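Putative carbohydrate-active enzyme (Uncultured organism, PDB 5WH8) probably hydrolyses O-glycosidic bonds of cellulose through the family 5 glycoside hydrolase domain that this chain represents within a longer, multi-modular cellulase. Local coordinates at residues S15-T19 / Q20-E24; G213-T216 / Q217-D221; A223-A226 / I227-L231; T256-D259 / W260-A263. All blocks are in the same frame, centred on the assembly; numbering follows the deposited sequence.

All four contacts are local and lie around one sector of the eight-stranded beta/alpha barrel. Interactions 2 and 3 are the start and end of helix 217-228, with centres about 15 Å apart. Interaction 2 lies at the C-terminal ends of the barrel strands, the active-site end in this family, with a MES molecule (probably from the crystallisation liquor) at the helix start. Interaction 4, on helix 251-263, touches it: W257 NE1 lies 2.9 Å from H215 O, a probable hydrogen bond. It also meets interaction 3, where A223 CB lies 3.5 Å from W260 CH2. The hairpin of interaction 1 is at the other end, where T19 CG2 lies 3.5 Å from L231 O of interaction 3.

Interaction 1. Residues S15-T19 / Q20-E24; sequences SVQGT and QMVSE. With EDO (1,2-ethanediol), chain C.
S15 and V22 exchange two backbone hydrogen bonds, V22 N to S15 O at 2.8 Å and S15 N to V22 O at 3.0 Å, and Q17 pairs with Q20 in the same double fashion. The Q17 N to Q20 O bond (2.8 Å) is nearly straight, whereas Q20 N reaches Q17 O from well above the carbonyl plane, where the chain reverses tightly. This is a beta hairpin with a two-residue loop, G18-T19, forming a type II' turn with G18 at its positive-phi corner. V16 and M21 form the non-hydrogen-bonded pair between. The amide of Q20 turns forward along its own strand: CG is anti to the backbone N (chi1 -176°) and the chain bends at chi2, bringing NE2 to M21 O at 3.0 Å. Further out, V22 carries the packing on the face shared by S15, Q17 and Q20. Its CG2 touches S15 OG at 3.5 Å, and Q17 crosses it at about a right angle, with CG 3.9 Å from that methyl. V16 and M21, on the other face, pack on M205, so the hairpin lies against the N-terminal end of the barrel. V16 N bonds to N203 OD1, and an ethanediol that donates to G18 O also bonds to V204 O and A232 N. Paired backbone amides thus hold the hairpin's shape, while apolar packing and a few polar links together join it to the barrel.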
loop_
_atom_site.group_PDB
_atom_site.type_symbol
_atom_site.label_atom_id
_atom_site.label_comp_id
_atom_site.label_asym_id
_atom_site.label_seq_id
_atom_site.Cartn_x
_atom_site.Cartn_y
_atom_site.Cartn_z
ATOM N N SER A 15 4.774 -12.794 6.734
ATOM C CA SER A 15 4.402 -13.761 5.700
ATOM C C SER A 15 2.885 -13.969 5.695
ATOM O O SER A 15 2.163 -13.417 6.526
ATOM C CB SER A 15 5.137 -15.085 5.917
ATOM O OG SER A 15 4.732 -15.694 7.113
ATOM N N VAL A 16 2.399 -14.755 4.738
ATOM C CA VAL A 16 0.967 -15.056 4.625
ATOM C C VAL A 16 0.676 -16.498 5.019
ATOM O O VAL A 16 1.293 -17.411 4.484
ATOM C CB VAL A 16 0.469 -14.801 3.177
ATOM C CG1 VAL A 16 -1.049 -14.854 3.104
ATOM C CG2 VAL A 16 0.985 -13.463 2.671
ATOM N N GLN A 17 -0.247 -16.678 5.962
ATOM C CA GLN A 17 -0.734 -18.011 6.365
ATOM C C GLN A 17 -2.251 -18.058 6.219
ATOM O O GLN A 17 -2.981 -17.425 6.982
ATOM C CB GLN A 17 -0.341 -18.333 7.806
ATOM C CG GLN A 17 1.129 -18.689 8.014
ATOM C CD GLN A 17 1.432 -19.135 9.443
ATOM O OE1 GLN A 17 0.541 -19.197 10.295
ATOM N NE2 GLN A 17 2.694 -19.455 9.706
ATOM N N GLY A 18 -2.723 -18.790 5.217
ATOM C CA GLY A 18 -4.136 -18.810 4.886
ATOM C C GLY A 18 -4.608 -17.415 4.536
ATOM O O GLY A 18 -4.021 -16.748 3.677
ATOM N N THR A 19 -5.648 -16.951 5.217
ATOM C CA THR A 19 -6.195 -15.633 4.936
ATOM C C THR A 19 -5.550 -14.522 5.747
ATOM O O THR A 19 -5.986 -13.361 5.647
ATOM C CB THR A 19 -7.693 -15.563 5.227
ATOM O OG1 THR A 19 -7.909 -15.837 6.624
ATOM C CG2 THR A 19 -8.454 -16.559 4.354
ATOM N N GLN A 20 -4.527 -14.857 6.530
ATOM C CA GLN A 20 -3.959 -13.923 7.503
ATOM C C GLN A 20 -2.487 -13.630 7.287
ATOM O O GLN A 20 -1.669 -14.536 7.131
ATOM C CB GLN A 20 -4.142 -14.471 8.915
ATOM C CG GLN A 20 -3.663 -13.520 10.003
ATOM C CD GLN A 20 -4.523 -12.267 10.084
ATOM O OE1 GLN A 20 -5.743 -12.363 10.246
ATOM N NE2 GLN A 20 -3.901 -11.085 9.933
ATOM N N MET A 21 -2.147 -12.345 7.331
ATOM C CA MET A 21 -0.755 -11.920 7.374
ATOM C C MET A 21 -0.246 -12.078 8.820
ATOM O O MET A 21 -0.914 -11.654 9.766
ATOM C CB MET A 21 -0.639 -10.472 6.875
ATOM C CG MET A 21 0.802 -9.971 6.725
ATOM S SD MET A 21 0.910 -8.303 6.006
ATOM C CE MET A 21 0.268 -7.295 7.354
ATOM N N VAL A 22 0.905 -12.728 8.985
ATOM C CA VAL A 22 1.486 -13.005 10.305
ATOM C C VAL A 22 2.916 -12.477 10.447
ATOM O O VAL A 22 3.609 -12.259 9.458
ATOM C CB VAL A 22 1.488 -14.532 10.601
ATOM C CG1 VAL A 22 0.079 -15.063 10.666
ATOM C CG2 VAL A 22 2.287 -15.311 9.576
ATOM N N SER A 23 3.343 -12.275 11.696
ATOM C CA SER A 23 4.690 -11.822 11.999
ATOM C C SER A 23 5.722 -12.952 11.885
ATOM O O SER A 23 5.394 -14.107 11.593
ATOM C CB SER A 23 4.719 -11.257 13.402
ATOM O OG SER A 23 4.505 -12.326 14.313
ATOM N N GLU A 24 6.977 -12.599 12.131
ATOM C CA GLU A 24 8.079 -13.544 12.045
ATOM C C GLU A 24 7.951 -14.632 13.118
ATOM O O GLU A 24 8.546 -15.706 12.979
ATOM C CB GLU A 24 9.411 -12.790 12.150
ATOM C CG GLU A 24 10.640 -13.647 11.833
ATOM C CD GLU A 24 11.930 -12.848 11.648
ATOM O OE1 GLU A 24 11.917 -11.693 11.156
ATOM O OE2 GLU A 24 12.998 -13.401 12.012
HETATM C C1 EDO C . -3.943 -17.174 0.570
HETATM O O1 EDO C . -2.727 -17.064 1.321
HETATM C C2 EDO C . -3.810 -16.344 -0.697
HETATM O O2 EDO C . -4.033 -14.957 -0.403
#

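Interaction 2. Residues G213-T216 / Q217-D221; sequences GTHT and QYLRD. With EDO (1,2-ethanediol), chain N.
T216 and R220 meet at the first turn of helix 217-228, and their polar contacts are individually weak. R220 N points almost straight at T216 O from 3.3 Å, L219 N reaches the same oxygen at a poorer angle, and R220 NH2 lies 3.3 Å from T216 OG1 in a strongly bent bond. The firmer partner of both side chains is E253, which accepts from T216 OG1 and forms a salt bridge with R220 NH1. The bend of R220 at chi3 (-71°) folds the guanidinium back so that one of its faces lies over T216 C, offset toward the rim.

T216 is the N-cap residue, in the loop that follows barrel strand 204-211 at its C-terminal end, the end that carries the active site in family 5 enzymes. A MES molecule, probably from the crystallisation liquor, lies beside T216 and accepts from Y218 N.

Ethanediol O1 takes the T216 N-H at 3.0 Å and, weakly, that of L219. Apolar contact comes from L219, whose CD2 touches H215 CB at 3.6 Å and lies close to CG of the imidazole as well. H215 ND1 bonds to Y211 N, which holds the ring, while C2 of the diol lies at its edge.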
loop_
_atom_site.group_PDB
_atom_site.type_symbol
_atom_site.label_atom_id
_atom_site.label_comp_id
_atom_site.label_asym_id
_atom_site.label_seq_id
_atom_site.Cartn_x
_atom_site.Cartn_y
_atom_site.Cartn_z
ATOM N N GLY A 213 -17.427 7.141 0.622
ATOM C CA GLY A 213 -18.529 7.856 -0.006
ATOM C C GLY A 213 -19.138 7.166 -1.213
ATOM O O GLY A 213 -20.147 7.644 -1.772
ATOM N N THR A 214 -18.571 6.013 -1.590
ATOM C CA THR A 214 -18.920 5.328 -2.819
ATOM C C THR A 214 -19.260 3.851 -2.576
ATOM O O THR A 214 -20.234 3.340 -3.123
ATOM C CB THR A 214 -17.763 5.434 -3.827
ATOM O OG1 THR A 214 -17.464 6.833 -4.045
ATOM C CG2 THR A 214 -18.103 4.791 -5.150
ATOM N N HIS A 215 -18.438 3.175 -1.780
ATOM C CA HIS A 215 -18.541 1.713 -1.633
ATOM C C HIS A 215 -19.058 1.354 -0.253
ATOM O O HIS A 215 -18.601 1.878 0.745
ATOM C CB HIS A 215 -17.184 1.050 -1.878
ATOM C CG HIS A 215 -16.531 1.509 -3.136
ATOM N ND1 HIS A 215 -15.417 2.317 -3.152
ATOM C CD2 HIS A 215 -16.868 1.308 -4.429
ATOM C CE1 HIS A 215 -15.091 2.592 -4.400
ATOM N NE2 HIS A 215 -15.951 1.983 -5.197
ATOM N N THR A 216 -20.025 0.452 -0.207
ATOM C CA THR A 216 -20.643 0.081 1.054
ATOM C C THR A 216 -20.811 -1.456 1.118
ATOM O O THR A 216 -19.870 -2.181 0.808
ATOM C CB THR A 216 -21.961 0.864 1.252
ATOM O OG1 THR A 216 -22.576 0.482 2.484
ATOM C CG2 THR A 216 -22.908 0.654 0.110
ATOM N N GLN A 217 -21.987 -1.932 1.525
ATOM C CA GLN A 217 -22.183 -3.364 1.784
ATOM C C GLN A 217 -21.788 -4.276 0.632
ATOM O O GLN A 217 -21.174 -5.321 0.851
ATOM C CB GLN A 217 -23.640 -3.669 2.129
ATOM C CG GLN A 217 -23.854 -5.167 2.466
ATOM C CD GLN A 217 -25.310 -5.533 2.651
ATOM O OE1 GLN A 217 -26.094 -4.756 3.195
ATOM N NE2 GLN A 217 -25.689 -6.728 2.168
ATOM N N TYR A 218 -22.191 -3.921 -0.581
ATOM C CA TYR A 218 -21.923 -4.771 -1.756
ATOM C C TYR A 218 -20.442 -5.152 -1.847
ATOM O O TYR A 218 -20.090 -6.317 -2.106
ATOM C CB TYR A 218 -22.358 -4.069 -3.052
ATOM C CG TYR A 218 -22.119 -4.798 -4.389
ATOM C CD1 TYR A 218 -22.107 -6.195 -4.496
ATOM C CD2 TYR A 218 -21.922 -4.069 -5.558
ATOM C CE1 TYR A 218 -21.913 -6.824 -5.740
ATOM C CE2 TYR A 218 -21.719 -4.685 -6.783
ATOM C CZ TYR A 218 -21.716 -6.055 -6.873
ATOM O OH TYR A 218 -21.512 -6.630 -8.114
ATOM N N LEU A 219 -19.558 -4.177 -1.639
ATOM C CA LEU A 219 -18.135 -4.463 -1.719
ATOM C C LEU A 219 -17.638 -5.291 -0.532
ATOM O O LEU A 219 -16.774 -6.145 -0.713
ATOM C CB LEU A 219 -17.329 -3.152 -1.846
ATOM C CG LEU A 219 -15.841 -3.349 -2.181
ATOM C CD1 LEU A 219 -15.612 -4.206 -3.439
ATOM C CD2 LEU A 219 -15.178 -1.962 -2.319
ATOM N N ARG A 220 -18.158 -5.040 0.674
ATOM C CA ARG A 220 -17.826 -5.888 1.828
ATOM C C ARG A 220 -18.262 -7.333 1.579
ATOM O O ARG A 220 -17.549 -8.273 1.931
ATOM C CB ARG A 220 -18.460 -5.346 3.124
ATOM C CG ARG A 220 -17.777 -4.055 3.620
ATOM C CD ARG A 220 -18.254 -3.608 4.985
ATOM N NE ARG A 220 -19.625 -3.095 4.976
ATOM C CZ ARG A 220 -19.962 -1.817 4.782
ATOM N NH1 ARG A 220 -19.032 -0.896 4.524
ATOM N NH2 ARG A 220 -21.235 -1.443 4.815
ATOM N N ASP A 221 -19.415 -7.515 0.940
ATOM C CA ASP A 221 -19.902 -8.869 0.650
ATOM C C ASP A 221 -18.994 -9.575 -0.374
ATOM O O ASP A 221 -18.670 -10.757 -0.238
ATOM C CB ASP A 221 -21.335 -8.850 0.095
ATOM C CG ASP A 221 -22.396 -8.530 1.134
ATOM O OD1 ASP A 221 -22.174 -8.693 2.354
ATOM O OD2 ASP A 221 -23.495 -8.100 0.706
HETATM C C1 EDO N . -20.609 -0.994 -4.132
HETATM O O1 EDO N . -20.432 -1.120 -2.702
HETATM C C2 EDO N . -19.344 -1.248 -4.950
HETATM O O2 EDO N . -19.268 -2.591 -5.440
#

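Interaction 3. Residues A223-A226 / I227-L231; sequences AQVA and INKGL
Q224 overlaps N228 one turn further along the helix: its CG lies 3.7 Å from N228 ND2 and its NE2 donates to N228 OD1 at 3.1 Å. The bend at chi2 (66°) turns the amide toward the C-terminal end. N228 OD1 sits almost in the plane of that amide, but the N-H comes in above the plane of the N228 carbonyl, the two amides being 46° apart. The remaining end of Q224 is engaged too, OE1 accepting from R264 NE. Beside this pair V225 and K229 run alongside each other, CG1 to CD 4.1 Å, and the aliphatic part of the lysine rests on V225 O.

The backbone closes the helix with a Schellman motif. G230, at positive phi, lets the chain double back so that L231 N donates to A226 O (3.0 Å) and G230 N to I227 O. L231 then covers the last turn, its CB 3.6 Å from A226 O and its CD1 near A226 CB.

Helix 217-228 links strands 204-211 and 233-239 in a beta-alpha-beta crossover: A223 packs on L208 and L233, I227 also reaches L233, L231 meets Y206, and A226 rests on V191 of helix 191-194.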
loop_
_atom_site.group_PDB
_atom_site.type_symbol
_atom_site.label_atom_id
_atom_site.label_comp_id
_atom_site.label_asym_id
_atom_site.label_seq_id
_atom_site.Cartn_x
_atom_site.Cartn_y
_atom_site.Cartn_z
ATOM N N ALA A 223 -15.845 -8.943 -0.790
ATOM C CA ALA A 223 -14.623 -9.255 -0.059
ATOM C C ALA A 223 -14.818 -10.500 0.798
ATOM O O ALA A 223 -13.909 -11.348 0.902
ATOM C CB ALA A 223 -14.188 -8.077 0.800
ATOM N N GLN A 224 -16.002 -10.640 1.408
ATOM C CA GLN A 224 -16.254 -11.814 2.255
ATOM C C GLN A 224 -16.258 -13.104 1.433
ATOM O O GLN A 224 -15.825 -14.154 1.941
ATOM C CB GLN A 224 -17.576 -11.685 3.028
ATOM C CG GLN A 224 -17.742 -12.734 4.129
ATOM C CD GLN A 224 -16.724 -12.543 5.212
ATOM O OE1 GLN A 224 -16.597 -11.437 5.737
ATOM N NE2 GLN A 224 -15.966 -13.594 5.532
ATOM N N VAL A 225 -16.763 -13.058 0.193
ATOM C CA VAL A 225 -16.657 -14.223 -0.703
ATOM C C VAL A 225 -15.184 -14.626 -0.869
ATOM O O VAL A 225 -14.834 -15.795 -0.744
ATOM C CB VAL A 225 -17.305 -13.970 -2.104
ATOM C CG1 VAL A 225 -17.003 -15.144 -3.064
ATOM C CG2 VAL A 225 -18.811 -13.737 -1.972
ATOM N N ALA A 226 -14.310 -13.653 -1.129
ATOM C CA ALA A 226 -12.887 -13.950 -1.283
ATOM C C ALA A 226 -12.254 -14.531 -0.028
ATOM O O ALA A 226 -11.466 -15.476 -0.100
ATOM C CB ALA A 226 -12.120 -12.686 -1.706
ATOM N N ILE A 227 -12.562 -13.956 1.125
ATOM C CA ILE A 227 -12.074 -14.465 2.391
ATOM C C ILE A 227 -12.554 -15.906 2.635
ATOM O O ILE A 227 -11.771 -16.771 3.031
ATOM C CB ILE A 227 -12.511 -13.567 3.558
ATOM C CG1 ILE A 227 -11.876 -12.173 3.421
ATOM C CG2 ILE A 227 -12.136 -14.231 4.926
ATOM C CD1 ILE A 227 -12.462 -11.139 4.378
ATOM N N ASN A 228 -13.829 -16.159 2.371
ATOM C CA ASN A 228 -14.378 -17.493 2.586
ATOM C C ASN A 228 -13.763 -18.527 1.658
ATOM O O ASN A 228 -13.664 -19.720 2.019
ATOM C CB ASN A 228 -15.902 -17.457 2.433
ATOM C CG ASN A 228 -16.590 -16.740 3.591
ATOM O OD1 ASN A 228 -16.022 -16.571 4.687
ATOM N ND2 ASN A 228 -17.816 -16.337 3.372
ATOM N N LYS A 229 -13.312 -18.087 0.487
ATOM C CA LYS A 229 -12.613 -18.950 -0.462
ATOM C C LYS A 229 -11.080 -19.012 -0.251
ATOM O O LYS A 229 -10.363 -19.605 -1.060
ATOM C CB LYS A 229 -12.927 -18.495 -1.884
ATOM C CG LYS A 229 -14.405 -18.742 -2.239
ATOM C CD LYS A 229 -14.710 -18.458 -3.689
ATOM C CE LYS A 229 -14.066 -19.483 -4.622
ATOM N NZ LYS A 229 -14.563 -20.870 -4.393
ATOM N N GLY A 230 -10.600 -18.382 0.819
ATOM C CA GLY A 230 -9.231 -18.554 1.277
ATOM C C GLY A 230 -8.214 -17.498 0.908
ATOM O O GLY A 230 -7.020 -17.749 1.113
ATOM N N LEU A 231 -8.641 -16.345 0.382
ATOM C CA LEU A 231 -7.687 -15.273 0.022
ATOM C C LEU A 231 -7.401 -14.327 1.196
ATOM O O LEU A 231 -8.276 -14.006 1.993
ATOM C CB LEU A 231 -8.192 -14.436 -1.161
ATOM C CG LEU A 231 -8.521 -15.153 -2.466
ATOM C CD1 LEU A 231 -8.594 -14.188 -3.613
ATOM C CD2 LEU A 231 -7.525 -16.251 -2.764
#

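Interaction 4. Residues T256-D259 / W260-A263; sequences TWMD and WMDA. With EDO (1,2-ethanediol), chain D.
An edge-to-face pair of tryptophans, W257 and W260, marks one side of helix 251-263. The edge of W257 is directed toward the face of W260, with six-membered ring centroids 5.5 Å apart and planes at 78°; the CE3 carbons of the two residues, and likewise their CZ3 carbons, come to 4.0 Å. Both side chains point the same way although they leave the helix differently: CG of W260 is anti to its backbone N (chi1 179°), while that of W257 is anti to its carbonyl carbon (chi1 -85°). W257 NE1 is held by H215 O, and R220 makes a cation-pi contact with W257, while R264 makes one with W260. Helical backbone bonds from the N-H of residue i+4 to the carbonyl of i, W260 N to T256 O through A263 N to D259 O, hold this turn.

In the beta/alpha barrel this helix connects strands 233-239 and 268-273. M258 and M261 face the strands, in contact with each other through M258 SD and M261 CE at 4.1 Å; M258 packs on F238, M261 on V235, and both on W268.

Acidic groups occupy another side of the helix. One water donates to D259 OD1 at 3.2 Å and to D262 OD2 at 2.7 Å, which would ease the repulsion between these two like charges. D262 is gripped further by an ethanediol, whose O2 donates to OD1 at 2.6 Å and O1 to OD2 at 2.8 Å, so that the diol spans the carboxylate; Q30 NE2 also donates to OD1. Carbon C2 of the same diol rests on M258 SD, and W268 NE1 hydrogen-bonds to the diol.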
loop_
_atom_site.group_PDB
_atom_site.type_symbol
_atom_site.label_atom_id
_atom_site.label_comp_id
_atom_site.label_asym_id
_atom_site.label_seq_id
_atom_site.Cartn_x
_atom_site.Cartn_y
_atom_site.Cartn_z
ATOM N N THR A 256 -17.878 2.078 9.817
ATOM C CA THR A 256 -18.366 0.734 9.500
ATOM C C THR A 256 -17.282 -0.112 8.842
ATOM O O THR A 256 -17.045 -1.246 9.265
ATOM C CB THR A 256 -19.612 0.796 8.593
ATOM O OG1 THR A 256 -20.655 1.496 9.288
ATOM C CG2 THR A 256 -20.113 -0.584 8.200
ATOM N N TRP A 257 -16.610 0.447 7.834
ATOM C CA TRP A 257 -15.492 -0.220 7.203
ATOM C C TRP A 257 -14.372 -0.523 8.201
ATOM O O TRP A 257 -13.766 -1.589 8.121
ATOM C CB TRP A 257 -14.935 0.624 6.063
ATOM C CG TRP A 257 -15.628 0.458 4.737
ATOM C CD1 TRP A 257 -16.520 1.321 4.149
ATOM C CD2 TRP A 257 -15.435 -0.608 3.789
ATOM N NE1 TRP A 257 -16.885 0.859 2.916
ATOM C CE2 TRP A 257 -16.248 -0.325 2.670
ATOM C CE3 TRP A 257 -14.657 -1.763 3.775
ATOM C CZ2 TRP A 257 -16.307 -1.167 1.559
ATOM C CZ3 TRP A 257 -14.720 -2.595 2.675
ATOM C CH2 TRP A 257 -15.532 -2.290 1.579
ATOM N N MET A 258 -14.052 0.418 9.102
ATOM C CA MET A 258 -12.982 0.193 10.084
ATOM C C MET A 258 -13.317 -0.945 11.025
ATOM O O MET A 258 -12.468 -1.777 11.284
ATOM C CB MET A 258 -12.709 1.459 10.886
ATOM C CG MET A 258 -12.069 2.543 10.081
ATOM S SD MET A 258 -10.278 2.398 10.120
ATOM C CE MET A 258 -9.818 3.706 8.943
ATOM N N ASP A 259 -14.566 -1.007 11.492
ATOM C CA ASP A 259 -14.981 -2.099 12.379
ATOM C C ASP A 259 -14.873 -3.427 11.650
ATOM O O ASP A 259 -14.437 -4.450 12.223
ATOM C CB ASP A 259 -16.415 -1.894 12.870
ATOM C CG ASP A 259 -16.519 -0.852 13.949
ATOM O OD1 ASP A 259 -15.509 -0.587 14.633
ATOM O OD2 ASP A 259 -17.623 -0.301 14.120
ATOM N N TRP A 260 -15.265 -3.406 10.382
ATOM C CA TRP A 260 -15.270 -4.607 9.543
ATOM C C TRP A 260 -13.838 -5.108 9.324
ATOM O O TRP A 260 -13.557 -6.316 9.445
ATOM C CB TRP A 260 -15.985 -4.298 8.203
ATOM C CG TRP A 260 -16.038 -5.453 7.202
ATOM C CD1 TRP A 260 -17.024 -6.389 7.082
ATOM C CD2 TRP A 260 -15.082 -5.737 6.180
ATOM N NE1 TRP A 260 -16.731 -7.251 6.039
ATOM C CE2 TRP A 260 -15.545 -6.866 5.469
ATOM C CE3 TRP A 260 -13.881 -5.138 5.783
ATOM C CZ2 TRP A 260 -14.824 -7.433 4.407
ATOM C CZ3 TRP A 260 -13.164 -5.704 4.741
ATOM C CH2 TRP A 260 -13.649 -6.834 4.051
ATOM N N MET A 261 -12.917 -4.192 9.022
ATOM C CA MET A 261 -11.514 -4.573 8.842
ATOM C C MET A 261 -10.891 -5.065 10.151
ATOM O O MET A 261 -10.139 -6.032 10.149
ATOM C CB MET A 261 -10.681 -3.403 8.302
ATOM C CG MET A 261 -10.971 -3.040 6.836
ATOM S SD MET A 261 -9.843 -1.790 6.150
ATOM C CE MET A 261 -10.389 -0.286 6.966
ATOM N N ASP A 262 -11.173 -4.388 11.251
ATOM C CA ASP A 262 -10.626 -4.783 12.540
ATOM C C ASP A 262 -11.049 -6.208 12.907
ATOM O O ASP A 262 -10.237 -6.965 13.432
ATOM C CB ASP A 262 -11.069 -3.818 13.651
ATOM C CG ASP A 262 -10.435 -2.439 13.534
ATOM O OD1 ASP A 262 -9.504 -2.261 12.716
ATOM O OD2 ASP A 262 -10.867 -1.528 14.286
ATOM N N ALA A 263 -12.308 -6.566 12.629
ATOM C CA ALA A 263 -12.811 -7.888 12.996
ATOM C C ALA A 263 -12.125 -8.988 12.221
ATOM O O ALA A 263 -12.049 -10.127 12.694
ATOM C CB ALA A 263 -14.309 -7.956 12.781
HETATM C C1 EDO D . -8.508 1.305 14.683
HETATM O O1 EDO D . -8.830 0.087 15.392
HETATM C C2 EDO D . -8.897 1.158 13.216
HETATM O O2 EDO D . -8.227 0.028 12.640
HETATM O O HOH W 1 -12.969 -1.908 15.960
#